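Local coordinates for glutamate--tRNA ligase (Elizabethkingia anophelis, PDB 6B1Z), which probably catalyses the ATP-dependent attachment of glutamate to its cognate tRNA, as a class I aminoacyl-tRNA synthetase, at residues Y111-F116 with V168-M173; E104-T109 with Y243-W248. One frame throughout, in Å; residues are numbered along the deposited sequence.

Contact 1: residues Y111-F116 with V168-M173; sequences YAYLAF and VIRFKM
Strands 112-115 and 168-171 pair antiparallel; Y113-R170 and A115-V168 are the hydrogen-bonded pairs, A112-F171 and L114-I169 the non-hydrogen-bonded ones. R170 N lies 2.9 Å from Y113 O. Beyond the strand end K172 N still reaches Y111 O at 2.8 Å; the bond is nearly straight (169° at the hydrogen), though the donor sits above the carbonyl plane. The two strands are the first and middle ones of a three-stranded antiparallel sheet in the class I catalytic domain, with strand 200-202 on the far side of 168-171. Among the side chains, chi1 of 67° places Y113 CG between backbone N and carbonyl carbon, from where the ring lies across the neighbouring strand with R170 CB over one face, 4.1 Å from the centroid, in a CH-pi contact. K172 CB sits at the edge of the same ring. D198 takes Y113 OH on its carboxylate (OD2) and R170 NH1 on its backbone O. A115 CB touches V168 CG2 at 3.8 Å and lies at the guanidinium edge of R170. On the face opposite Y113 and R170, A112 CB and L114 CD2 rest on I169 CG2 and CG1, respectively. The Y111 and F171 rings lie side by side, planes 23° apart but barely overlapping.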
loop_
_atom_site.group_PDB
_atom_site.type_symbol
_atom_site.label_atom_id
_atom_site.label_comp_id
_atom_site.label_asym_id
_atom_site.label_seq_id
_atom_site.Cartn_x
_atom_site.Cartn_y
_atom_site.Cartn_z
ATOM N N TYR A 111 26.985 -3.429 28.898
ATOM C CA TYR A 111 26.449 -3.646 27.572
ATOM C C TYR A 111 26.654 -2.464 26.637
ATOM O O TYR A 111 26.186 -2.524 25.495
ATOM C CB TYR A 111 24.951 -3.970 27.643
ATOM C CG TYR A 111 24.626 -5.358 28.133
ATOM C CD1 TYR A 111 24.224 -5.571 29.440
ATOM C CD2 TYR A 111 24.700 -6.454 27.270
ATOM C CE1 TYR A 111 23.898 -6.847 29.891
ATOM C CE2 TYR A 111 24.384 -7.727 27.708
ATOM C CZ TYR A 111 23.979 -7.916 29.019
ATOM O OH TYR A 111 23.661 -9.178 29.464
ATOM N N ALA A 112 27.338 -1.409 27.085
ATOM C CA ALA A 112 27.556 -0.232 26.255
ATOM C C ALA A 112 28.953 0.329 26.483
ATOM O O ALA A 112 29.525 0.215 27.575
ATOM C CB ALA A 112 26.501 0.858 26.532
ATOM N N TYR A 113 29.494 0.965 25.444
ATOM C CA TYR A 113 30.804 1.589 25.541
ATOM C C TYR A 113 30.864 2.783 24.593
ATOM O O TYR A 113 29.998 2.961 23.732
ATOM C CB TYR A 113 31.918 0.564 25.264
ATOM C CG TYR A 113 32.020 -0.006 23.861
ATOM C CD1 TYR A 113 32.862 0.579 22.923
ATOM C CD2 TYR A 113 31.323 -1.156 23.481
ATOM C CE1 TYR A 113 33.002 0.051 21.654
ATOM C CE2 TYR A 113 31.462 -1.697 22.187
ATOM C CZ TYR A 113 32.309 -1.079 21.293
ATOM O OH TYR A 113 32.461 -1.585 20.033
ATOM N N LEU A 114 31.897 3.607 24.766
ATOM C CA LEU A 114 32.077 4.822 23.976
ATOM C C LEU A 114 33.040 4.559 22.825
ATOM O O LEU A 114 34.059 3.884 23.000
ATOM C CB LEU A 114 32.622 5.959 24.844
ATOM C CG LEU A 114 31.997 6.160 26.231
ATOM C CD1 LEU A 114 32.654 7.345 26.929
ATOM C CD2 LEU A 114 30.500 6.334 26.132
ATOM N N ALA A 115 32.725 5.097 21.645
ATOM C CA ALA A 115 33.574 4.881 20.475
ATOM C C ALA A 115 33.851 6.210 19.791
ATOM O O ALA A 115 32.929 7.001 19.562
ATOM C CB ALA A 115 32.938 3.887 19.493
ATOM N N PHE A 116 35.121 6.446 19.470
ATOM C CA PHE A 116 35.611 7.737 19.002
ATOM C C PHE A 116 36.009 7.724 17.532
ATOM O O PHE A 116 36.505 8.743 17.027
ATOM C CB PHE A 116 36.809 8.189 19.850
ATOM C CG PHE A 116 36.493 8.361 21.315
ATOM C CD1 PHE A 116 36.754 7.341 22.220
ATOM C CD2 PHE A 116 35.939 9.539 21.782
ATOM C CE1 PHE A 116 36.456 7.498 23.567
ATOM C CE2 PHE A 116 35.651 9.713 23.134
ATOM C CZ PHE A 116 35.903 8.683 24.024
ATOM N N VAL A 168 30.283 8.147 19.775
ATOM C CA VAL A 168 29.012 7.441 19.751
ATOM C C VAL A 168 29.026 6.447 20.902
ATOM O O VAL A 168 30.071 6.137 21.477
ATOM C CB VAL A 168 28.737 6.720 18.412
ATOM C CG1 VAL A 168 28.647 7.719 17.245
ATOM C CG2 VAL A 168 29.796 5.631 18.137
ATOM N N ILE A 169 27.847 5.950 21.254
ATOM C CA ILE A 169 27.739 4.864 22.219
ATOM C C ILE A 169 27.342 3.618 21.452
ATOM O O ILE A 169 26.356 3.630 20.709
ATOM C CB ILE A 169 26.730 5.185 23.334
ATOM C CG1 ILE A 169 27.196 6.405 24.124
ATOM C CG2 ILE A 169 26.514 3.951 24.229
ATOM C CD1 ILE A 169 26.138 6.980 25.041
ATOM N N ARG A 170 28.121 2.545 21.611
ATOM C CA ARG A 170 27.877 1.285 20.931
ATOM C C ARG A 170 27.440 0.214 21.916
ATOM O O ARG A 170 27.834 0.228 23.085
ATOM C CB ARG A 170 29.131 0.789 20.211
ATOM C CG ARG A 170 29.406 1.534 18.917
ATOM C CD ARG A 170 30.677 0.998 18.242
ATOM N NE ARG A 170 30.968 1.764 17.032
ATOM C CZ ARG A 170 30.453 1.508 15.830
ATOM N NH1 ARG A 170 29.612 0.494 15.658
ATOM N NH2 ARG A 170 30.785 2.278 14.802
ATOM N N PHE A 171 26.619 -0.711 21.427
ATOM C CA PHE A 171 26.302 -1.898 22.202
ATOM C C PHE A 171 27.516 -2.823 22.229
ATOM O O PHE A 171 28.178 -3.005 21.211
ATOM C CB PHE A 171 25.113 -2.622 21.568
ATOM C CG PHE A 171 24.655 -3.818 22.343
ATOM C CD1 PHE A 171 23.838 -3.668 23.456
ATOM C CD2 PHE A 171 25.031 -5.100 21.949
ATOM C CE1 PHE A 171 23.394 -4.777 24.164
ATOM C CE2 PHE A 171 24.593 -6.212 22.657
ATOM C CZ PHE A 171 23.798 -6.056 23.768
ATOM N N LYS A 172 27.801 -3.417 23.391
ATOM C CA LYS A 172 28.914 -4.372 23.511
ATOM C C LYS A 172 28.384 -5.795 23.334
ATOM O O LYS A 172 27.874 -6.410 24.278
ATOM C CB LYS A 172 29.618 -4.198 24.849
ATOM C CG LYS A 172 30.902 -5.019 24.984
ATOM C CD LYS A 172 31.521 -4.775 26.357
ATOM C CE LYS A 172 32.794 -5.573 26.539
ATOM N NZ LYS A 172 32.502 -6.997 26.827
ATOM N N MET A 173 28.521 -6.335 22.126
ATOM C CA MET A 173 28.000 -7.672 21.859
ATOM C C MET A 173 28.718 -8.687 22.736
ATOM O O MET A 173 29.959 -8.704 22.764
ATOM C CB MET A 173 28.185 -8.073 20.399
ATOM C CG MET A 173 26.963 -7.914 19.561
ATOM S SD MET A 173 25.591 -8.957 20.104
ATOM C CE MET A 173 24.298 -7.953 19.352
#

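Contact 2: residues E104-T109 with Y243-W248; sequences EQILKT and YEAMGW. With EDO (1,2-ethanediol), chain B; EDO (1,2-ethanediol), chain V.
Q105 holds CG anti to its backbone N (chi1 -176°) and stays extended to CD, which carries the amide across to M246; the M246 chain, bent at chi2 (-58°) and chi3 (-74°), folds its CE back against that amide. CE lies 3.6 Å from Q105 CD, the two side chains crossing at a slant, while SD packs 3.8 Å from I106 CB with the side chains at about a right angle. I106 CD1 also faces A245 CB, at the longer distance of 4.3 Å, and T109 CG2 rests on A245 O. The polar edge is bridged by water: one molecule accepts from Q105 NE2 and donates to A245 O at 2.8 Å, and another donates to Q105 OE1 and accepts from W248 NE1. Both amide atoms of Q105 are thus engaged, which should fix the rotation of the group. Two helix C-termini of the class I catalytic domain meet here, 96-106 and 236-246. The second ends in a Schellman motif, with G247 at positive phi, G247 N bonded to E244 O and W248 N to Y243 O. The first runs into a type I beta turn, I106 to T109, where I106 O accepts from both T109 N and T109 OG1, the hydroxyl lying in the carbonyl plane on a lone pair, 2.8 Å away. M246 CB sits over the centre of one face of the W248 indole, 3.4 Å above its plane, and H219 stacks with the same ring. One ethanediol, probably from the crystallisation liquor, accepts from Y243 OH and another donates to W248 O.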
loop_
_atom_site.group_PDB
_atom_site.type_symbol
_atom_site.label_atom_id
_atom_site.label_comp_id
_atom_site.label_asym_id
_atom_site.label_seq_id
_atom_site.Cartn_x
_atom_site.Cartn_y
_atom_site.Cartn_z
ATOM N N GLU A 104 21.999 7.383 30.234
ATOM C CA GLU A 104 22.730 7.330 31.499
ATOM C C GLU A 104 22.606 5.950 32.141
ATOM O O GLU A 104 23.589 5.413 32.677
ATOM C CB GLU A 104 22.223 8.423 32.447
ATOM C CG GLU A 104 22.946 8.445 33.791
ATOM C CD GLU A 104 22.289 9.364 34.806
ATOM O OE1 GLU A 104 21.297 10.038 34.452
ATOM O OE2 GLU A 104 22.765 9.405 35.962
ATOM N N GLN A 105 21.415 5.346 32.064
ATOM C CA GLN A 105 21.202 4.035 32.676
ATOM C C GLN A 105 22.052 2.964 32.001
ATOM O O GLN A 105 22.762 2.205 32.677
ATOM C CB GLN A 105 19.722 3.654 32.628
ATOM C CG GLN A 105 19.425 2.336 33.333
ATOM C CD GLN A 105 17.982 1.906 33.228
ATOM O OE1 GLN A 105 17.067 2.736 33.259
ATOM N NE2 GLN A 105 17.763 0.599 33.112
ATOM N N ILE A 106 22.010 2.890 30.668
ATOM C CA ILE A 106 22.726 1.805 30.004
ATOM C C ILE A 106 24.237 1.969 30.126
ATOM O O ILE A 106 24.968 0.967 30.075
ATOM C CB ILE A 106 22.309 1.656 28.521
ATOM C CG1 ILE A 106 22.650 0.225 28.042
ATOM C CG2 ILE A 106 22.979 2.729 27.641
ATOM C CD1 ILE A 106 22.178 -0.097 26.655
ATOM N N LEU A 107 24.734 3.196 30.308
ATOM C CA LEU A 107 26.169 3.391 30.480
ATOM C C LEU A 107 26.671 2.869 31.817
ATOM O O LEU A 107 27.889 2.747 31.993
ATOM C CB LEU A 107 26.529 4.876 30.334
ATOM C CG LEU A 107 26.520 5.410 28.899
ATOM C CD1 LEU A 107 26.725 6.927 28.908
ATOM C CD2 LEU A 107 27.586 4.709 28.058
ATOM N N LYS A 108 25.775 2.553 32.754
ATOM C CA LYS A 108 26.196 1.915 33.997
ATOM C C LYS A 108 26.371 0.407 33.860
ATOM O O LYS A 108 26.879 -0.226 34.798
ATOM C CB LYS A 108 25.190 2.219 35.100
ATOM C CG LYS A 108 25.180 3.682 35.488
ATOM C CD LYS A 108 23.991 4.026 36.358
ATOM C CE LYS A 108 23.928 5.525 36.603
ATOM N NZ LYS A 108 22.689 5.934 37.319
ATOM N N THR A 109 25.984 -0.173 32.729
ATOM C CA THR A 109 26.063 -1.606 32.477
ATOM C C THR A 109 27.317 -1.943 31.674
ATOM O O THR A 109 27.997 -1.070 31.134
ATOM C CB THR A 109 24.833 -2.114 31.710
ATOM O OG1 THR A 109 24.945 -1.783 30.319
ATOM C CG2 THR A 109 23.539 -1.513 32.244
ATOM N N TYR A 243 16.676 -5.031 25.909
ATOM C CA TYR A 243 15.729 -5.117 27.022
ATOM C C TYR A 243 16.405 -5.735 28.236
ATOM O O TYR A 243 16.266 -5.229 29.352
ATOM C CB TYR A 243 14.478 -5.918 26.645
ATOM C CG TYR A 243 13.525 -5.159 25.755
ATOM C CD1 TYR A 243 12.677 -4.201 26.279
ATOM C CD2 TYR A 243 13.480 -5.408 24.392
ATOM C CE1 TYR A 243 11.812 -3.494 25.464
ATOM C CE2 TYR A 243 12.617 -4.699 23.560
ATOM C CZ TYR A 243 11.793 -3.746 24.112
ATOM O OH TYR A 243 10.923 -3.052 23.307
ATOM N N GLU A 244 17.199 -6.785 28.022
ATOM C CA GLU A 244 17.946 -7.382 29.125
ATOM C C GLU A 244 18.894 -6.372 29.765
ATOM O O GLU A 244 18.978 -6.276 31.001
ATOM C CB GLU A 244 18.715 -8.601 28.621
ATOM C CG GLU A 244 19.542 -9.287 29.702
ATOM C CD GLU A 244 20.323 -10.470 29.165
ATOM O OE1 GLU A 244 19.859 -11.120 28.210
ATOM O OE2 GLU A 244 21.414 -10.747 29.697
ATOM N N ALA A 245 19.624 -5.611 28.945
ATOM C CA ALA A 245 20.575 -4.637 29.475
ATOM C C ALA A 245 19.884 -3.613 30.371
ATOM O O ALA A 245 20.462 -3.164 31.374
ATOM C CB ALA A 245 21.312 -3.939 28.324
ATOM N N MET A 246 18.636 -3.282 30.061
ATOM C CA MET A 246 17.889 -2.269 30.785
ATOM C C MET A 246 17.126 -2.832 31.975
ATOM O O MET A 246 16.514 -2.055 32.724
ATOM C CB MET A 246 16.912 -1.565 29.841
ATOM C CG MET A 246 17.594 -0.886 28.631
ATOM S SD MET A 246 18.828 0.353 29.069
ATOM C CE MET A 246 17.759 1.698 29.618
ATOM N N GLY A 247 17.171 -4.145 32.169
ATOM C CA GLY A 247 16.408 -4.808 33.211
ATOM C C GLY A 247 14.926 -4.886 32.936
ATOM O O GLY A 247 14.128 -4.912 33.887
ATOM N N TRP A 248 14.536 -4.938 31.661
ATOM C CA TRP A 248 13.145 -4.865 31.232
ATOM C C TRP A 248 12.701 -6.156 30.554
ATOM O O TRP A 248 13.520 -6.942 30.061
ATOM C CB TRP A 248 12.925 -3.708 30.239
ATOM C CG TRP A 248 13.207 -2.335 30.770
ATOM C CD1 TRP A 248 13.249 -1.933 32.081
ATOM C CD2 TRP A 248 13.485 -1.177 29.984
ATOM N NE1 TRP A 248 13.543 -0.589 32.150
ATOM C CE2 TRP A 248 13.696 -0.105 30.875
ATOM C CE3 TRP A 248 13.576 -0.941 28.603
ATOM C CZ2 TRP A 248 13.983 1.189 30.434
ATOM C CZ3 TRP A 248 13.869 0.344 28.166
ATOM C CH2 TRP A 248 14.065 1.395 29.083
HETATM C C1 EDO B . 13.461 -8.001 34.162
HETATM O O1 EDO B . 12.547 -9.046 33.813
HETATM C C2 EDO B . 14.883 -8.418 33.801
HETATM O O2 EDO B . 15.012 -8.576 32.382
HETATM C C1 EDO V . 12.102 -2.374 18.844
HETATM O O1 EDO V . 13.448 -2.346 18.363
HETATM C C2 EDO V . 11.898 -3.631 19.672
HETATM O O2 EDO V . 10.908 -3.381 20.679
HETATM O O HOH W 1 19.984 -1.421 33.460
HETATM O O HOH W 2 14.702 1.557 33.980
#

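From the N terminus, helix 96-106 runs through the turn at 106-109 almost directly into strand 112-115, so the first segments of both contacts are near neighbours in sequence. The chain then passes helices 119-131 and 154-162 before contact 1 closes its loop at 168-173. It goes on through strand 200-202, which extends the sheet, and helix 210-220 to helix 236-246, whose end closes the larger loop of contact 2; contact 1 is nested inside it. The centres are 12 Å apart. Y111 joins them, its ring packing on A245 and its hydroxyl probably making a weak hydrogen bond to E244, and L114 meets L107, tying the small sheet to the end of helix 236-246 and to the turn after helix 96-106.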